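Local coordinates for protein alternansucrase (Leuconostoc mesenteroides, PDB 6HVG) that belongs to glycoside hydrolase family 70, with a TIM-barrel-type domain, choline-binding-type repeats and a bound calcium ion, at residues S574-A579 against T1173-R1178. Residues are numbered along the deposited sequence; the frame is centred on the assembly and turned at random.
With CA (calcium ion), chain C.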
ATOM      1  N   SER A 574      -8.996   2.741 -10.035  1.00 42.52           N
ATOM      2  CA  SER A 574      -7.898   3.332  -9.313  1.00 40.71           C
ATOM      3  C   SER A 574      -6.809   3.634 -10.326  1.00 40.98           C
ATOM      4  O   SER A 574      -5.957   2.801 -10.569  1.00 41.66           O
ATOM      5  CB  SER A 574      -7.389   2.348  -8.261  1.00 40.84           C
ATOM      6  OG  SER A 574      -8.482   1.811  -7.521  1.00 39.29           O
ATOM      7  N   GLU A 575      -6.865   4.827 -10.914  1.00 40.82           N
ATOM      8  CA  GLU A 575      -5.974   5.239 -11.978  1.00 41.29           C
ATOM      9  C   GLU A 575      -4.562   5.407 -11.483  1.00 40.21           C
ATOM     10  O   GLU A 575      -3.601   5.190 -12.233  1.00 41.09           O
ATOM     11  CB  GLU A 575      -6.462   6.560 -12.571  1.00 45.15           C
ATOM     12  CG  GLU A 575      -5.695   7.073 -13.801  1.00 47.25           C
ATOM     13  CD  GLU A 575      -5.719   6.142 -14.998  1.00 49.18           C
ATOM     14  OE1 GLU A 575      -6.791   6.034 -15.658  1.00 47.08           O
ATOM     15  OE2 GLU A 575      -4.647   5.536 -15.268  1.00 48.02           O
ATOM     16  N   PHE A 576      -4.423   5.771 -10.218  1.00 40.16           N
ATOM     17  CA  PHE A 576      -3.098   6.049  -9.668  1.00 41.90           C
ATOM     18  C   PHE A 576      -2.585   4.870  -8.906  1.00 42.12           C
ATOM     19  O   PHE A 576      -3.280   4.346  -8.056  1.00 41.84           O
ATOM     20  CB  PHE A 576      -3.152   7.268  -8.761  1.00 42.14           C
ATOM     21  CG  PHE A 576      -3.533   8.517  -9.481  1.00 38.94           C
ATOM     22  CD1 PHE A 576      -2.584   9.280 -10.106  1.00 39.64           C
ATOM     23  CD2 PHE A 576      -4.847   8.873  -9.583  1.00 38.38           C
ATOM     24  CE1 PHE A 576      -2.937  10.420 -10.806  1.00 40.54           C
ATOM     25  CE2 PHE A 576      -5.216  10.003 -10.262  1.00 39.42           C
ATOM     26  CZ  PHE A 576      -4.259  10.780 -10.881  1.00 40.74           C
ATOM     27  N   LEU A 577      -1.370   4.457  -9.248  1.00 43.36           N
ATOM     28  CA  LEU A 577      -0.771   3.273  -8.695  1.00 42.66           C
ATOM     29  C   LEU A 577       0.606   3.622  -8.203  1.00 42.51           C
ATOM     30  O   LEU A 577       0.852   3.628  -6.995  1.00 46.79           O
ATOM     31  CB  LEU A 577      -0.737   2.162  -9.767  1.00 43.73           C
ATOM     32  CG  LEU A 577      -0.010   0.843  -9.456  1.00 43.84           C
ATOM     33  CD1 LEU A 577      -0.608   0.143  -8.246  1.00 43.94           C
ATOM     34  CD2 LEU A 577      -0.112  -0.038 -10.684  1.00 42.45           C
ATOM     35  N   LEU A 578       1.519   3.913  -9.126  1.00 43.12           N
ATOM     36  CA  LEU A 578       2.917   4.195  -8.764  1.00 42.56           C
ATOM     37  C   LEU A 578       3.480   5.256  -9.654  1.00 40.22           C
ATOM     38  O   LEU A 578       3.100   5.379 -10.824  1.00 40.21           O
ATOM     39  CB  LEU A 578       3.790   2.935  -8.886  1.00 46.26           C
ATOM     40  CG  LEU A 578       3.613   1.852  -7.809  1.00 49.56           C
ATOM     41  CD1 LEU A 578       4.046   0.477  -8.297  1.00 51.34           C
ATOM     42  CD2 LEU A 578       4.414   2.186  -6.564  1.00 51.64           C
ATOM     43  N   ALA A 579       4.419   6.005  -9.097  1.00 39.50           N
ATOM     44  CA  ALA A 579       5.271   6.932  -9.834  1.00 38.98           C
ATOM     45  C   ALA A 579       4.480   7.943 -10.641  1.00 42.43           C
ATOM     46  O   ALA A 579       3.501   8.517 -10.128  1.00 44.44           O
ATOM     47  CB  ALA A 579       6.280   6.187 -10.703  1.00 38.40           C
ATOM     48  N   THR A1173      -3.874  18.710  -7.456  1.00 49.31           N
ATOM     49  CA  THR A1173      -4.810  18.472  -6.371  1.00 49.77           C
ATOM     50  C   THR A1173      -4.479  17.144  -5.709  1.00 51.27           C
ATOM     51  O   THR A1173      -4.157  16.178  -6.393  1.00 57.91           O
ATOM     52  CB  THR A1173      -6.244  18.404  -6.914  1.00 49.73           C
ATOM     53  OG1 THR A1173      -6.562  19.622  -7.590  1.00 47.90           O
ATOM     54  CG2 THR A1173      -7.255  18.169  -5.805  1.00 51.23           C
ATOM     55  N   ARG A1174      -4.549  17.092  -4.378  1.00 49.63           N
ATOM     56  CA  ARG A1174      -4.284  15.862  -3.615  1.00 45.32           C
ATOM     57  C   ARG A1174      -5.448  14.910  -3.724  1.00 43.95           C
ATOM     58  O   ARG A1174      -6.574  15.266  -3.422  1.00 41.83           O
ATOM     59  CB  ARG A1174      -4.021  16.188  -2.163  1.00 44.61           C
ATOM     60  CG  ARG A1174      -3.737  15.006  -1.264  1.00 43.62           C
ATOM     61  CD  ARG A1174      -2.308  14.506  -1.437  1.00 46.52           C
ATOM     62  NE  ARG A1174      -2.001  13.500  -0.443  1.00 46.87           N
ATOM     63  CZ  ARG A1174      -2.491  12.263  -0.468  1.00 50.49           C
ATOM     64  NH1 ARG A1174      -3.293  11.848  -1.459  1.00 47.58           N
ATOM     65  NH2 ARG A1174      -2.167  11.421   0.503  1.00 52.20           N
ATOM     66  N   VAL A1175      -5.161  13.695  -4.197  1.00 46.81           N
ATOM     67  CA  VAL A1175      -6.204  12.726  -4.550  1.00 45.61           C
ATOM     68  C   VAL A1175      -5.866  11.354  -4.040  1.00 43.86           C
ATOM     69  O   VAL A1175      -4.700  11.057  -3.744  1.00 40.83           O
ATOM     70  CB  VAL A1175      -6.369  12.583  -6.065  1.00 47.08           C
ATOM     71  CG1 VAL A1175      -6.987  13.824  -6.662  1.00 48.71           C
ATOM     72  CG2 VAL A1175      -5.031  12.294  -6.725  1.00 49.09           C
ATOM     73  N   ASP A1176      -6.906  10.524  -3.959  1.00 45.50           N
ATOM     74  CA  ASP A1176      -6.763   9.104  -3.630  1.00 46.63           C
ATOM     75  C   ASP A1176      -6.563   8.301  -4.908  1.00 47.30           C
ATOM     76  O   ASP A1176      -6.490   8.875  -6.000  1.00 50.05           O
ATOM     77  CB  ASP A1176      -7.957   8.599  -2.807  1.00 47.45           C
ATOM     78  CG  ASP A1176      -9.287   8.645  -3.554  1.00 49.59           C
ATOM     79  OD1 ASP A1176      -9.318   8.720  -4.795  1.00 52.85           O
ATOM     80  OD2 ASP A1176     -10.339   8.563  -2.893  1.00 52.88           O
ATOM     81  N   GLU A1177      -6.431   6.988  -4.786  1.00 46.19           N
ATOM     82  CA  GLU A1177      -6.103   6.162  -5.954  1.00 46.17           C
ATOM     83  C   GLU A1177      -7.050   6.329  -7.133  1.00 46.48           C
ATOM     84  O   GLU A1177      -6.624   6.193  -8.280  1.00 48.30           O
ATOM     85  CB  GLU A1177      -6.043   4.700  -5.558  1.00 47.68           C
ATOM     86  CG  GLU A1177      -7.395   4.107  -5.185  1.00 49.23           C
ATOM     87  CD  GLU A1177      -7.240   2.789  -4.476  1.00 45.28           C
ATOM     88  OE1 GLU A1177      -6.663   2.775  -3.373  1.00 44.74           O
ATOM     89  OE2 GLU A1177      -7.664   1.787  -5.042  1.00 45.64           O
ATOM     90  N   ARG A1178      -8.313   6.654  -6.857  1.00 45.73           N
ATOM     91  CA  ARG A1178      -9.308   6.899  -7.914  1.00 45.51           C
ATOM     92  C   ARG A1178      -9.319   8.317  -8.479  1.00 46.92           C
ATOM     93  O   ARG A1178     -10.167   8.649  -9.314  1.00 52.39           O
ATOM     94  CB  ARG A1178     -10.718   6.575  -7.406  1.00 45.87           C
ATOM     95  CG  ARG A1178     -10.947   5.103  -7.106  1.00 47.39           C
ATOM     96  CD  ARG A1178     -12.354   4.846  -6.626  1.00 47.52           C
ATOM     97  NE  ARG A1178     -12.615   3.427  -6.478  1.00 52.48           N
ATOM     98  CZ  ARG A1178     -12.176   2.668  -5.474  1.00 57.36           C
ATOM     99  NH1 ARG A1178     -11.435   3.183  -4.499  1.00 57.18           N
ATOM    100  NH2 ARG A1178     -12.459   1.363  -5.459  1.00 59.48           N
TER
HETATM  101 CA    CA C2000      -2.919   4.965 -14.293  1.00 47.20          CA
HETATM  102  O   HOH W   1      -1.856   5.115 -16.406  1.00 40.78           O
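The calcium site of this family 70 enzyme is built partly on a loop, and the contact joins that loop, at Ser574, Glu575 and Phe576, to the turn Asp1176-Arg1178 that follows strand 1166-1175 of a six-stranded antiparallel sheet. Glu575 grips the calcium ion twice, through its backbone O at 2.2 Å and through OE2 at 2.1 Å; its chain, CG anti to the backbone N (chi1 -175°), bends at chi2, turning CD back toward the metal, where OE2 binds alongside the residue's own carbonyl oxygen. Asp581, Asn625, Asp1159 and a water complete the site. Beside this chelate, Phe576 N donates an almost straight hydrogen bond (170°) to Glu1177 O, 3.0 Å away and in the carbonyl plane, which ties the backbone next to the metal ligand to the turn. The same carbonyl oxygen lies at the edge of the Phe576 ring, and Ser574 CA adds a CH...O contact to it. A phenylalanine suits this buried place because its apolar ring also packs against Val1175, CG2 lying 4.2 Å from CE2, and against Ala536 of strand 534-537. Ser574 and Glu1177 are partly exposed, and the short Ser574 side chain lets its hydroxyl meet a carboxylate whose OE1 is held by Leu527 N. Ser574 OG donates to the anti lone pair of Glu1177 OE2 at 2.6 Å.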